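Local coordinates for fructose-bisphosphatase (Pyrococcus horikoshii, PDB 1VDW), which probably hydrolyses fructose 1,6-bisphosphate to fructose 6-phosphate and phosphate using magnesium, as a homodimeric member of the inositol monophosphatase superfamily, at residues N52-K57 against V83-G88; K131-N136 against V206-E211; S150-T155 against D188-I193; Y196-D201 against S229-V234. All blocks are in the same frame, centred on the assembly; numbering follows the deposited sequence.

Contact 1. Residues N52-K57 against V83-G88; sequences NIIISK and VDPLDG. With EDO (1,2-ethanediol), chain C.
Helix residues 52-57 lie against a corner in the chain at P85, where V83-D84 and L86-D87 run in different directions; the closest CA atoms, of I54 and P85, are 6.3 Å apart. No hydrogen bond crosses, and the contact rests on aliphatic carbons. I54 does most of the work with two branches. Its CG1 is anti to the backbone N (chi1 -167°), so the extended arm meets V83 tip to tip, I54 CD1 to V83 CG2 at 3.3 Å. That is closer than usual van der Waals contact in the conformers given; both side chains have a second conformer, so the two need not be occupied together. The other branch, I54 CG2, touches the P85 ring at CG, 3.5 Å away, the two side chains crossing at about a right angle. I55 CD1 reaches V83 CG1 at 3.9 Å. V101 and V103 of strand 100-107 and I13 of helix 3-20 also pack on I54. Beyond the corner, D87 OD1 accepts a 2.6 Å hydrogen bond from O2 of a bound ethanediol, while OD2 accepts one from A176 N. An alanine here would lose both acceptors and would probably loosen the link to helix 175-184, as well as removing a predicted metal ligand. D84 to G88 form the Asp-Pro-Leu-Asp-Gly signature of the inositol monophosphatase superfamily, whose D84, L86 and D87 are predicted to bind catalytic magnesium.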
loop_
_atom_site.group_PDB
_atom_site.type_symbol
_atom_site.label_atom_id
_atom_site.label_comp_id
_atom_site.label_asym_id
_atom_site.label_seq_id
_atom_site.Cartn_x
_atom_site.Cartn_y
_atom_site.Cartn_z
ATOM N N ASN A 52 20.328 6.745 -13.277
ATOM C CA ASN A 52 21.009 7.616 -14.232
ATOM C C ASN A 52 20.665 9.086 -14.079
ATOM O O ASN A 52 21.554 9.935 -14.026
ATOM C CB ASN A 52 20.698 7.202 -15.675
ATOM C CG ASN A 52 21.407 5.932 -16.089
ATOM O OD1 ASN A 52 22.383 5.524 -15.470
ATOM N ND2 ASN A 52 20.922 5.308 -17.158
ATOM N N ILE A 53 19.375 9.388 -14.012
ATOM C CA ILE A 53 18.932 10.771 -13.907
ATOM C C ILE A 53 19.270 11.474 -12.597
ATOM O O ILE A 53 19.657 12.643 -12.603
ATOM C CB ILE A 53 17.408 10.890 -14.151
ATOM C CG1 ILE A 53 16.642 10.045 -13.131
ATOM C CG2 ILE A 53 17.076 10.444 -15.569
ATOM C CD1 ILE A 53 15.134 10.122 -13.282
ATOM N N ILE A 54 19.150 10.769 -11.479
ATOM C CA ILE A 54 19.416 11.389 -10.189
ATOM C C ILE A 54 20.881 11.383 -9.752
ATOM O O ILE A 54 21.382 12.390 -9.252
ATOM C CB ILE A 54 18.548 10.738 -9.087
ATOM C CG1 ILE A 54 18.597 11.587 -7.816
ATOM C CG2 ILE A 54 19.030 9.324 -8.808
ATOM C CD1 ILE A 54 17.580 11.182 -6.774
ATOM N N ILE A 55 21.572 10.265 -9.938
ATOM C CA ILE A 55 22.971 10.192 -9.536
ATOM C C ILE A 55 23.826 11.172 -10.331
ATOM O O ILE A 55 24.678 11.862 -9.768
ATOM C CB ILE A 55 23.532 8.766 -9.714
ATOM C CG1 ILE A 55 22.759 7.793 -8.819
ATOM C CG2 ILE A 55 25.016 8.743 -9.376
ATOM C CD1 ILE A 55 22.773 8.161 -7.344
ATOM N N SER A 56 23.595 11.237 -11.637
ATOM C CA SER A 56 24.352 12.143 -12.492
ATOM C C SER A 56 24.137 13.580 -12.032
ATOM O O SER A 56 25.068 14.384 -12.007
ATOM C CB SER A 56 23.907 11.996 -13.948
ATOM O OG SER A 56 22.546 12.354 -14.104
ATOM N N LYS A 57 22.902 13.891 -11.661
ATOM C CA LYS A 57 22.538 15.224 -11.198
ATOM C C LYS A 57 23.438 15.691 -10.057
ATOM O O LYS A 57 24.030 16.770 -10.118
ATOM C CB LYS A 57 21.078 15.222 -10.736
ATOM C CG LYS A 57 20.544 16.571 -10.287
ATOM C CD LYS A 57 20.353 17.521 -11.459
ATOM C CE LYS A 57 19.595 18.771 -11.029
ATOM N NZ LYS A 57 19.361 19.710 -12.162
ATOM N N VAL A 83 20.941 9.007 -1.132
ATOM C CA VAL A 83 19.745 8.845 -1.938
ATOM C C VAL A 83 19.299 7.447 -2.343
ATOM O O VAL A 83 20.092 6.509 -2.422
ATOM C CB VAL A 83 19.923 9.687 -3.236
ATOM C CG1 VAL A 83 21.135 9.196 -4.006
ATOM C CG2 VAL A 83 18.681 9.612 -4.101
ATOM N N ASP A 84 17.995 7.337 -2.575
ATOM C CA ASP A 84 17.375 6.121 -3.076
ATOM C C ASP A 84 16.626 6.652 -4.298
ATOM O O ASP A 84 15.569 7.270 -4.170
ATOM C CB ASP A 84 16.382 5.521 -2.079
ATOM C CG ASP A 84 15.825 4.189 -2.554
ATOM O OD1 ASP A 84 16.076 3.834 -3.728
ATOM O OD2 ASP A 84 15.140 3.495 -1.768
ATOM N N PRO A 85 17.180 6.441 -5.501
ATOM C CA PRO A 85 16.578 6.902 -6.759
ATOM C C PRO A 85 15.142 6.436 -6.977
ATOM O O PRO A 85 14.329 7.137 -7.578
ATOM C CB PRO A 85 17.529 6.345 -7.818
ATOM C CG PRO A 85 18.843 6.305 -7.105
ATOM C CD PRO A 85 18.463 5.760 -5.753
ATOM N N LEU A 86 14.844 5.232 -6.509
ATOM C CA LEU A 86 13.501 4.691 -6.644
ATOM C C LEU A 86 13.226 3.665 -5.569
ATOM O O LEU A 86 13.681 2.522 -5.640
ATOM C CB LEU A 86 13.289 4.047 -8.020
ATOM C CG LEU A 86 11.915 3.392 -8.234
ATOM C CD1 LEU A 86 10.824 4.455 -8.257
ATOM C CD2 LEU A 86 11.920 2.602 -9.539
ATOM N N ASP A 87 12.504 4.104 -4.549
ATOM C CA ASP A 87 12.102 3.230 -3.462
ATOM C C ASP A 87 10.787 2.628 -3.934
ATOM O O ASP A 87 9.923 3.343 -4.423
ATOM C CB ASP A 87 11.875 4.036 -2.187
ATOM C CG ASP A 87 11.657 3.154 -0.974
ATOM O OD1 ASP A 87 11.612 1.916 -1.137
ATOM O OD2 ASP A 87 11.533 3.696 0.137
ATOM N N GLY A 88 10.640 1.315 -3.809
ATOM C CA GLY A 88 9.410 0.672 -4.245
ATOM C C GLY A 88 9.498 0.112 -5.651
ATOM O O GLY A 88 8.519 0.117 -6.391
HETATM C C1 EDO C . 13.645 -1.161 0.884
HETATM O O1 EDO C . 13.580 -1.216 -0.537
HETATM C C2 EDO C . 13.064 0.182 1.365
HETATM O O2 EDO C . 11.691 0.308 0.951
#

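Contact 2. Residues K131-N136 against V206-E211; sequences KGSYLN and VVIARE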
loop_
_atom_site.group_PDB
_atom_site.type_symbol
_atom_site.label_atom_id
_atom_site.label_comp_id
_atom_site.label_asym_id
_atom_site.label_seq_id
_atom_site.Cartn_x
_atom_site.Cartn_y
_atom_site.Cartn_z
ATOM N N LYS A 131 13.561 24.119 11.078
ATOM C CA LYS A 131 12.457 24.903 10.545
ATOM C C LYS A 131 11.158 24.108 10.588
ATOM O O LYS A 131 10.158 24.569 11.140
ATOM C CB LYS A 131 12.745 25.348 9.110
ATOM C CG LYS A 131 11.666 26.262 8.549
ATOM C CD LYS A 131 11.994 26.742 7.152
ATOM C CE LYS A 131 10.888 27.637 6.611
ATOM N NZ LYS A 131 10.648 28.823 7.478
ATOM N N GLY A 132 11.174 22.914 10.008
ATOM C CA GLY A 132 9.987 22.082 10.017
ATOM C C GLY A 132 9.908 21.139 8.834
ATOM O O GLY A 132 10.792 21.121 7.977
ATOM N N SER A 133 8.852 20.333 8.812
ATOM C CA SER A 133 8.624 19.406 7.709
ATOM C C SER A 133 7.356 19.855 7.018
ATOM O O SER A 133 6.452 20.404 7.654
ATOM C CB SER A 133 8.499 17.973 8.210
ATOM O OG SER A 133 9.783 17.492 8.567
ATOM N N TYR A 134 7.292 19.614 5.713
ATOM C CA TYR A 134 6.171 20.068 4.907
ATOM C C TYR A 134 5.742 19.067 3.847
ATOM O O TYR A 134 6.513 18.190 3.451
ATOM C CB TYR A 134 6.573 21.365 4.186
ATOM C CG TYR A 134 7.090 22.449 5.100
ATOM C CD1 TYR A 134 6.241 23.451 5.564
ATOM C CD2 TYR A 134 8.414 22.443 5.543
ATOM C CE1 TYR A 134 6.693 24.420 6.452
ATOM C CE2 TYR A 134 8.877 23.408 6.431
ATOM C CZ TYR A 134 8.011 24.391 6.883
ATOM O OH TYR A 134 8.459 25.337 7.780
ATOM N N LEU A 135 4.497 19.213 3.407
ATOM C CA LEU A 135 3.935 18.417 2.321
ATOM C C LEU A 135 3.360 19.463 1.368
ATOM O O LEU A 135 2.421 20.187 1.719
ATOM C CB LEU A 135 2.819 17.486 2.799
ATOM C CG LEU A 135 2.062 16.801 1.651
ATOM C CD1 LEU A 135 3.020 16.041 0.746
ATOM C CD2 LEU A 135 1.018 15.864 2.224
ATOM N N ASN A 136 3.934 19.553 0.175
ATOM C CA ASN A 136 3.503 20.532 -0.815
ATOM C C ASN A 136 3.474 21.941 -0.232
ATOM O O ASN A 136 2.595 22.751 -0.546
ATOM C CB ASN A 136 2.147 20.141 -1.411
ATOM C CG ASN A 136 2.243 18.894 -2.267
ATOM O OD1 ASN A 136 3.342 18.457 -2.604
ATOM N ND2 ASN A 136 1.102 18.322 -2.631
ATOM N N VAL A 206 13.897 9.599 7.810
ATOM C CA VAL A 206 14.252 9.864 9.197
ATOM C C VAL A 206 14.339 11.369 9.449
ATOM O O VAL A 206 13.832 11.868 10.454
ATOM C CB VAL A 206 15.592 9.191 9.565
ATOM C CG1 VAL A 206 16.080 9.689 10.920
ATOM C CG2 VAL A 206 15.409 7.682 9.609
ATOM N N VAL A 207 14.972 12.095 8.532
ATOM C CA VAL A 207 15.085 13.542 8.689
ATOM C C VAL A 207 13.702 14.189 8.701
ATOM O O VAL A 207 13.396 15.020 9.555
ATOM C CB VAL A 207 15.913 14.173 7.544
ATOM C CG1 VAL A 207 15.821 15.697 7.603
ATOM C CG2 VAL A 207 17.368 13.746 7.655
ATOM N N ILE A 208 12.857 13.793 7.758
ATOM C CA ILE A 208 11.527 14.364 7.671
ATOM C C ILE A 208 10.642 13.992 8.857
ATOM O O ILE A 208 9.969 14.854 9.425
ATOM C CB ILE A 208 10.872 13.958 6.333
ATOM C CG1 ILE A 208 11.644 14.618 5.185
ATOM C CG2 ILE A 208 9.402 14.359 6.305
ATOM C CD1 ILE A 208 11.309 14.076 3.816
ATOM N N ALA A 209 10.648 12.720 9.242
ATOM C CA ALA A 209 9.833 12.289 10.368
ATOM C C ALA A 209 10.301 12.944 11.665
ATOM O O ALA A 209 9.482 13.392 12.465
ATOM C CB ALA A 209 9.877 10.769 10.493
ATOM N N ARG A 210 11.612 13.016 11.871
ATOM C CA ARG A 210 12.127 13.634 13.086
ATOM C C ARG A 210 11.726 15.093 13.206
ATOM O O ARG A 210 11.263 15.524 14.258
ATOM C CB ARG A 210 13.646 13.519 13.151
ATOM C CG ARG A 210 14.107 12.203 13.702
ATOM C CD ARG A 210 15.609 12.076 13.683
ATOM N NE ARG A 210 16.014 10.919 14.471
ATOM C CZ ARG A 210 17.198 10.327 14.385
ATOM N NH1 ARG A 210 18.112 10.779 13.537
ATOM N NH2 ARG A 210 17.460 9.272 15.143
ATOM N N GLU A 211 11.895 15.862 12.136
ATOM C CA GLU A 211 11.531 17.271 12.201
ATOM C C GLU A 211 10.030 17.430 12.429
ATOM O O GLU A 211 9.589 18.435 12.983
ATOM C CB GLU A 211 11.974 17.996 10.929
ATOM C CG GLU A 211 11.713 19.502 10.915
ATOM C CD GLU A 211 12.267 20.239 12.128
ATOM O OE1 GLU A 211 13.398 19.936 12.566
ATOM O OE2 GLU A 211 11.569 21.143 12.636
#
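This is a strand-on-helix contact at the far end of the large mixed sheet: strand 132-135, next to the last strand, crosses the C-terminal turns of helix 199-211. The short axes approach to 7.2 Å at 109° between their directions, so the touching region is small, and S133, G132 and E211 carry most of it. S133 OG, anti to its own carbonyl carbon (chi1 -74°), donates to I208 O at 2.8 Å. The oxygen is approached in the carbonyl plane on a lone pair, with a C=O...OG angle of 124°. The same hydroxyl oxygen rests 3.3 Å from E211 CB, with I208 CG2 farther off at 3.9 Å. E211 CG is anti to the backbone N, and a bend at chi2 folds the chain along the bare backbone of G132, bringing CG within 3.2 Å of G132 CA. E211 OE2 stands 3.2 Å from G132 N, but at too poor an angle for a hydrogen bond. OE1 instead accepts from G130 N, just before this segment. K131 and G132 together face I128 in a classic beta bulge. At the backbone angles of G132 a CB would jam against the preceding carbonyl oxygen; Y134 OH would crowd it too. I140 of edge strand 138-140 touches S133, while I208 packs on I116 and V207 on P111 and A114, so the helix also packs against strand 110-118.

Contact 3. Residues S150-T155 against D188-I193; sequences SISFYT and DAVVDI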
loop_
_atom_site.group_PDB
_atom_site.type_symbol
_atom_site.label_atom_id
_atom_site.label_comp_id
_atom_site.label_asym_id
_atom_site.label_seq_id
_atom_site.Cartn_x
_atom_site.Cartn_y
_atom_site.Cartn_z
ATOM N N SER A 150 -1.943 2.475 14.418
ATOM C CA SER A 150 -1.889 1.938 13.063
ATOM C C SER A 150 -0.413 2.063 12.728
ATOM O O SER A 150 0.153 3.152 12.820
ATOM C CB SER A 150 -2.715 2.789 12.101
ATOM O OG SER A 150 -4.086 2.752 12.447
ATOM N N ILE A 151 0.216 0.960 12.340
ATOM C CA ILE A 151 1.643 1.003 12.064
ATOM C C ILE A 151 2.072 0.286 10.801
ATOM O O ILE A 151 1.337 -0.532 10.258
ATOM C CB ILE A 151 2.447 0.355 13.234
ATOM C CG1 ILE A 151 2.289 -1.174 13.211
ATOM C CG2 ILE A 151 1.957 0.912 14.572
ATOM C CD1 ILE A 151 3.273 -1.914 14.114
ATOM N N SER A 152 3.263 0.638 10.327
ATOM C CA SER A 152 3.891 -0.063 9.217
ATOM C C SER A 152 4.751 -1.088 9.966
ATOM O O SER A 152 5.399 -0.746 10.963
ATOM C CB SER A 152 4.752 0.886 8.386
ATOM O OG SER A 152 5.680 0.185 7.580
ATOM N N PHE A 153 4.753 -2.329 9.496
ATOM C CA PHE A 153 5.484 -3.386 10.183
ATOM C C PHE A 153 6.142 -4.371 9.231
ATOM O O PHE A 153 5.483 -4.935 8.356
ATOM C CB PHE A 153 4.504 -4.112 11.125
ATOM C CG PHE A 153 5.129 -5.186 11.986
ATOM C CD1 PHE A 153 6.388 -5.019 12.558
ATOM C CD2 PHE A 153 4.409 -6.342 12.283
ATOM C CE1 PHE A 153 6.917 -5.988 13.416
ATOM C CE2 PHE A 153 4.931 -7.312 13.138
ATOM C CZ PHE A 153 6.185 -7.132 13.703
ATOM N N TYR A 154 7.449 -4.557 9.418
ATOM C CA TYR A 154 8.258 -5.487 8.631
ATOM C C TYR A 154 9.085 -6.338 9.592
ATOM O O TYR A 154 9.805 -5.803 10.439
ATOM C CB TYR A 154 9.260 -4.756 7.732
ATOM C CG TYR A 154 8.697 -3.920 6.607
ATOM C CD1 TYR A 154 8.733 -4.380 5.291
ATOM C CD2 TYR A 154 8.217 -2.640 6.843
ATOM C CE1 TYR A 154 8.316 -3.581 4.239
ATOM C CE2 TYR A 154 7.793 -1.832 5.796
ATOM C CZ TYR A 154 7.854 -2.311 4.498
ATOM O OH TYR A 154 7.475 -1.514 3.448
ATOM N N THR A 155 8.991 -7.655 9.454
ATOM C CA THR A 155 9.772 -8.564 10.283
ATOM C C THR A 155 9.945 -9.882 9.549
ATOM O O THR A 155 9.157 -10.224 8.670
ATOM C CB THR A 155 9.098 -8.841 11.639
ATOM O OG1 THR A 155 9.944 -9.703 12.415
ATOM C CG2 THR A 155 7.746 -9.506 11.443
ATOM N N ASP A 188 1.012 5.783 13.155
ATOM C CA ASP A 188 1.536 6.104 14.482
ATOM C C ASP A 188 2.967 5.606 14.653
ATOM O O ASP A 188 3.712 6.122 15.483
ATOM C CB ASP A 188 0.652 5.487 15.560
ATOM C CG ASP A 188 -0.769 5.997 15.499
ATOM O OD1 ASP A 188 -0.999 7.175 15.848
ATOM O OD2 ASP A 188 -1.649 5.217 15.087
ATOM N N ALA A 189 3.350 4.596 13.877
ATOM C CA ALA A 189 4.702 4.054 13.962
ATOM C C ALA A 189 5.094 3.297 12.698
ATOM O O ALA A 189 4.239 2.880 11.912
ATOM C CB ALA A 189 4.823 3.123 15.179
ATOM N N VAL A 190 6.400 3.147 12.516
ATOM C CA VAL A 190 6.992 2.412 11.404
ATOM C C VAL A 190 8.029 1.519 12.068
ATOM O O VAL A 190 8.957 2.001 12.725
ATOM C CB VAL A 190 7.683 3.340 10.389
ATOM C CG1 VAL A 190 8.377 2.510 9.315
ATOM C CG2 VAL A 190 6.654 4.259 9.750
ATOM N N VAL A 191 7.860 0.218 11.894
ATOM C CA VAL A 191 8.732 -0.763 12.515
ATOM C C VAL A 191 9.305 -1.708 11.476
ATOM O O VAL A 191 8.561 -2.413 10.797
ATOM C CB VAL A 191 7.939 -1.592 13.548
ATOM C CG1 VAL A 191 8.853 -2.602 14.234
ATOM C CG2 VAL A 191 7.290 -0.670 14.559
ATOM N N ASP A 192 10.626 -1.711 11.331
ATOM C CA ASP A 192 11.275 -2.611 10.387
ATOM C C ASP A 192 12.455 -3.232 11.109
ATOM O O ASP A 192 13.464 -2.566 11.368
ATOM C CB ASP A 192 11.764 -1.862 9.147
ATOM C CG ASP A 192 12.218 -2.802 8.036
ATOM O OD1 ASP A 192 12.807 -3.863 8.345
ATOM O OD2 ASP A 192 11.993 -2.470 6.854
ATOM N N ILE A 193 12.317 -4.512 11.436
ATOM C CA ILE A 193 13.357 -5.223 12.166
ATOM C C ILE A 193 13.898 -6.416 11.386
ATOM O O ILE A 193 14.305 -7.424 11.966
ATOM C CB ILE A 193 12.821 -5.679 13.547
ATOM C CG1 ILE A 193 11.571 -6.548 13.376
ATOM C CG2 ILE A 193 12.480 -4.459 14.390
ATOM C CD1 ILE A 193 10.979 -7.049 14.690
#
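Strands 150-154 and 189-193 are parallel neighbours in the smaller, five-stranded mixed sheet of the inositol monophosphatase fold, their axes 4.6 Å apart and 11° from parallel. The core exchange is regular: S152 N donates to A189 O, V191 N to S152 O, Y154 N to V191 O and I193 N to Y154 O. At the start a side chain joins in. D188 OD2 accepts from S150 N at 2.8 Å on its anti lone pair, while D188 N donates to S150 O at 2.8 Å, nearly along the C=O axis. R143 forms a salt bridge with the same OD2, and N240 binds OD1. An alanine at D188 would remove the acceptors of S150 N, R143 and N240 and would probably let this end of the pair fray. On the face of I151, F153 and V191, F153 CD1 lies 3.8 Å from V191 CG1, and helices 160-164 and 242-250 pack there. Helix 175-184 lies on the other face, where its E178 bonds S152 OG and Y154 OH. D192, salt-bridged to R194, lays its carboxylate 8° from the Y154 ring plane, D192 OD2 over one face of the ring, 3.6 Å from Y154 CG.

Contact 4. Residues Y196-D201 against S229-V234; sequences YLRPTD and SATEKV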
loop_
_atom_site.group_PDB
_atom_site.type_symbol
_atom_site.label_atom_id
_atom_site.label_comp_id
_atom_site.label_asym_id
_atom_site.label_seq_id
_atom_site.Cartn_x
_atom_site.Cartn_y
_atom_site.Cartn_z
ATOM N N TYR A 196 17.427 -5.587 7.128
ATOM C CA TYR A 196 17.431 -5.504 5.669
ATOM C C TYR A 196 17.668 -4.104 5.095
ATOM O O TYR A 196 18.310 -3.952 4.059
ATOM C CB TYR A 196 16.087 -6.037 5.166
ATOM C CG TYR A 196 15.838 -5.913 3.680
ATOM C CD1 TYR A 196 16.363 -6.842 2.783
ATOM C CD2 TYR A 196 15.042 -4.884 3.175
ATOM C CE1 TYR A 196 16.096 -6.754 1.416
ATOM C CE2 TYR A 196 14.770 -4.787 1.815
ATOM C CZ TYR A 196 15.296 -5.726 0.942
ATOM O OH TYR A 196 15.008 -5.642 -0.401
ATOM N N LEU A 197 17.130 -3.086 5.758
ATOM C CA LEU A 197 17.265 -1.710 5.289
ATOM C C LEU A 197 18.692 -1.190 5.295
ATOM O O LEU A 197 19.530 -1.651 6.065
ATOM C CB LEU A 197 16.403 -0.781 6.144
ATOM C CG LEU A 197 14.891 -1.004 6.125
ATOM C CD1 LEU A 197 14.240 -0.110 7.167
ATOM C CD2 LEU A 197 14.340 -0.711 4.742
ATOM N N ARG A 198 18.954 -0.222 4.422
ATOM C CA ARG A 198 20.262 0.417 4.328
ATOM C C ARG A 198 20.051 1.889 4.668
ATOM O O ARG A 198 18.926 2.389 4.602
ATOM C CB ARG A 198 20.818 0.291 2.909
ATOM C CG ARG A 198 20.893 -1.139 2.401
ATOM C CD ARG A 198 21.878 -1.966 3.209
ATOM N NE ARG A 198 23.083 -2.277 2.446
ATOM C CZ ARG A 198 23.104 -3.055 1.368
ATOM N NH1 ARG A 198 21.983 -3.608 0.921
ATOM N NH2 ARG A 198 24.247 -3.282 0.733
ATOM N N PRO A 199 21.122 2.606 5.043
ATOM C CA PRO A 199 20.971 4.026 5.378
ATOM C C PRO A 199 20.345 4.819 4.227
ATOM O O PRO A 199 19.602 5.775 4.449
ATOM C CB PRO A 199 22.404 4.461 5.672
ATOM C CG PRO A 199 23.013 3.216 6.241
ATOM C CD PRO A 199 22.501 2.151 5.301
ATOM N N THR A 200 20.649 4.411 3.000
ATOM C CA THR A 200 20.119 5.075 1.814
ATOM C C THR A 200 18.595 4.973 1.721
ATOM O O THR A 200 17.937 5.852 1.153
ATOM C CB THR A 200 20.744 4.484 0.531
ATOM O OG1 THR A 200 20.662 3.052 0.572
ATOM C CG2 THR A 200 22.206 4.896 0.417
ATOM N N ASP A 201 18.035 3.905 2.282
ATOM C CA ASP A 201 16.588 3.701 2.256
ATOM C C ASP A 201 15.846 4.621 3.211
ATOM O O ASP A 201 14.747 5.093 2.914
ATOM C CB ASP A 201 16.220 2.271 2.671
ATOM C CG ASP A 201 16.689 1.225 1.690
ATOM O OD1 ASP A 201 16.545 1.436 0.469
ATOM O OD2 ASP A 201 17.181 0.170 2.151
ATOM N N SER A 229 26.905 5.177 4.513
ATOM C CA SER A 229 27.183 3.829 4.044
ATOM C C SER A 229 26.008 3.311 3.227
ATOM O O SER A 229 24.855 3.661 3.485
ATOM C CB SER A 229 27.429 2.897 5.233
ATOM O OG SER A 229 27.596 1.559 4.801
ATOM N N ALA A 230 26.305 2.478 2.236
ATOM C CA ALA A 230 25.268 1.906 1.389
ATOM C C ALA A 230 25.172 0.405 1.630
ATOM O O ALA A 230 24.377 -0.284 0.993
ATOM C CB ALA A 230 25.584 2.181 -0.077
ATOM N N THR A 231 25.980 -0.091 2.564
ATOM C CA THR A 231 26.008 -1.515 2.884
ATOM C C THR A 231 25.560 -1.838 4.310
ATOM O O THR A 231 25.115 -2.951 4.591
ATOM C CB THR A 231 27.421 -2.090 2.681
ATOM O OG1 THR A 231 28.350 -1.383 3.511
ATOM C CG2 THR A 231 27.843 -1.952 1.226
ATOM N N GLU A 232 25.686 -0.867 5.209
ATOM C CA GLU A 232 25.290 -1.054 6.601
ATOM C C GLU A 232 23.808 -1.414 6.719
ATOM O O GLU A 232 22.952 -0.742 6.142
ATOM C CB GLU A 232 25.581 0.223 7.393
ATOM C CG GLU A 232 25.020 0.238 8.803
ATOM C CD GLU A 232 25.366 1.515 9.546
ATOM O OE1 GLU A 232 24.794 1.748 10.633
ATOM O OE2 GLU A 232 26.214 2.284 9.046
ATOM N N LYS A 233 23.509 -2.475 7.464
ATOM C CA LYS A 233 22.125 -2.904 7.657
ATOM C C LYS A 233 21.549 -2.167 8.855
ATOM O O LYS A 233 22.209 -2.034 9.885
ATOM C CB LYS A 233 22.058 -4.414 7.897
ATOM C CG LYS A 233 22.587 -5.254 6.747
ATOM C CD LYS A 233 21.774 -5.038 5.481
ATOM C CE LYS A 233 22.344 -5.835 4.317
ATOM N NZ LYS A 233 23.737 -5.420 3.989
ATOM N N VAL A 234 20.318 -1.687 8.727
ATOM C CA VAL A 234 19.697 -0.953 9.814
ATOM C C VAL A 234 18.270 -1.394 10.117
ATOM O O VAL A 234 17.534 -1.839 9.232
ATOM C CB VAL A 234 19.690 0.571 9.512
ATOM C CG1 VAL A 234 18.941 0.840 8.219
ATOM C CG2 VAL A 234 19.057 1.334 10.665
HETATM O O HOH W 1 15.554 -3.747 8.187
#
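P199 and R198 make the dense part of this contact, against loop 229-232. P199 CD lies 3.0 Å from E232 O, and P199 CG is 3.3 Å from S229 O, a buried carbonyl oxygen with no polar partner in the model. The R198 chain, bent at chi2 and chi3, lays its guanidinium between A230 O over one face and K233 NZ over the centre of the other, 3.5 Å above the plane. Each of the two like charges has an acceptor: R198 NH1 forms a salt bridge with E68, a predicted magnesium ligand, and K233 NZ donates to T231 O at 2.9 Å. V234 is packed as well, its N donating to L197 O at 2.8 Å, 35° out of the carbonyl plane, and V234 CG1 lying 3.7 Å from L197 CB. The loop is shaped by an ST turn and ST motif, S229 OG accepting from T231 N and E232 N. R198 is the N-cap of helix 199-211, its backbone N donating to D201 OD2. The solvent side is looser: the side chain of exposed Y196 sets out away from the loop, and a water takes a bond from Y196 N at 2.8 Å and gives one to V234 O at 2.9 Å.

Contacts 1 and 4 meet at the predicted magnesium site: D84 OD2 and D201 OD1 come within 3.3 Å, a pairing of like charges that a bound cation would probably relieve, and R198 of contact 4 ties E68 into the same cluster. Contact 3 flanks it, with the Y154 side chain about 7 Å from that of D87 and the D192 side chain about 7 Å from that of D201; D192 OD2 also packs on L197 CD1 at 3.3 Å, joining contacts 3 and 4. Contact 2 is more remote, its I208 side chain about 11 Å from that of D87, yet it shares helix 199-211 with contact 4, their centres 21 Å apart, and the large sheet with contact 1.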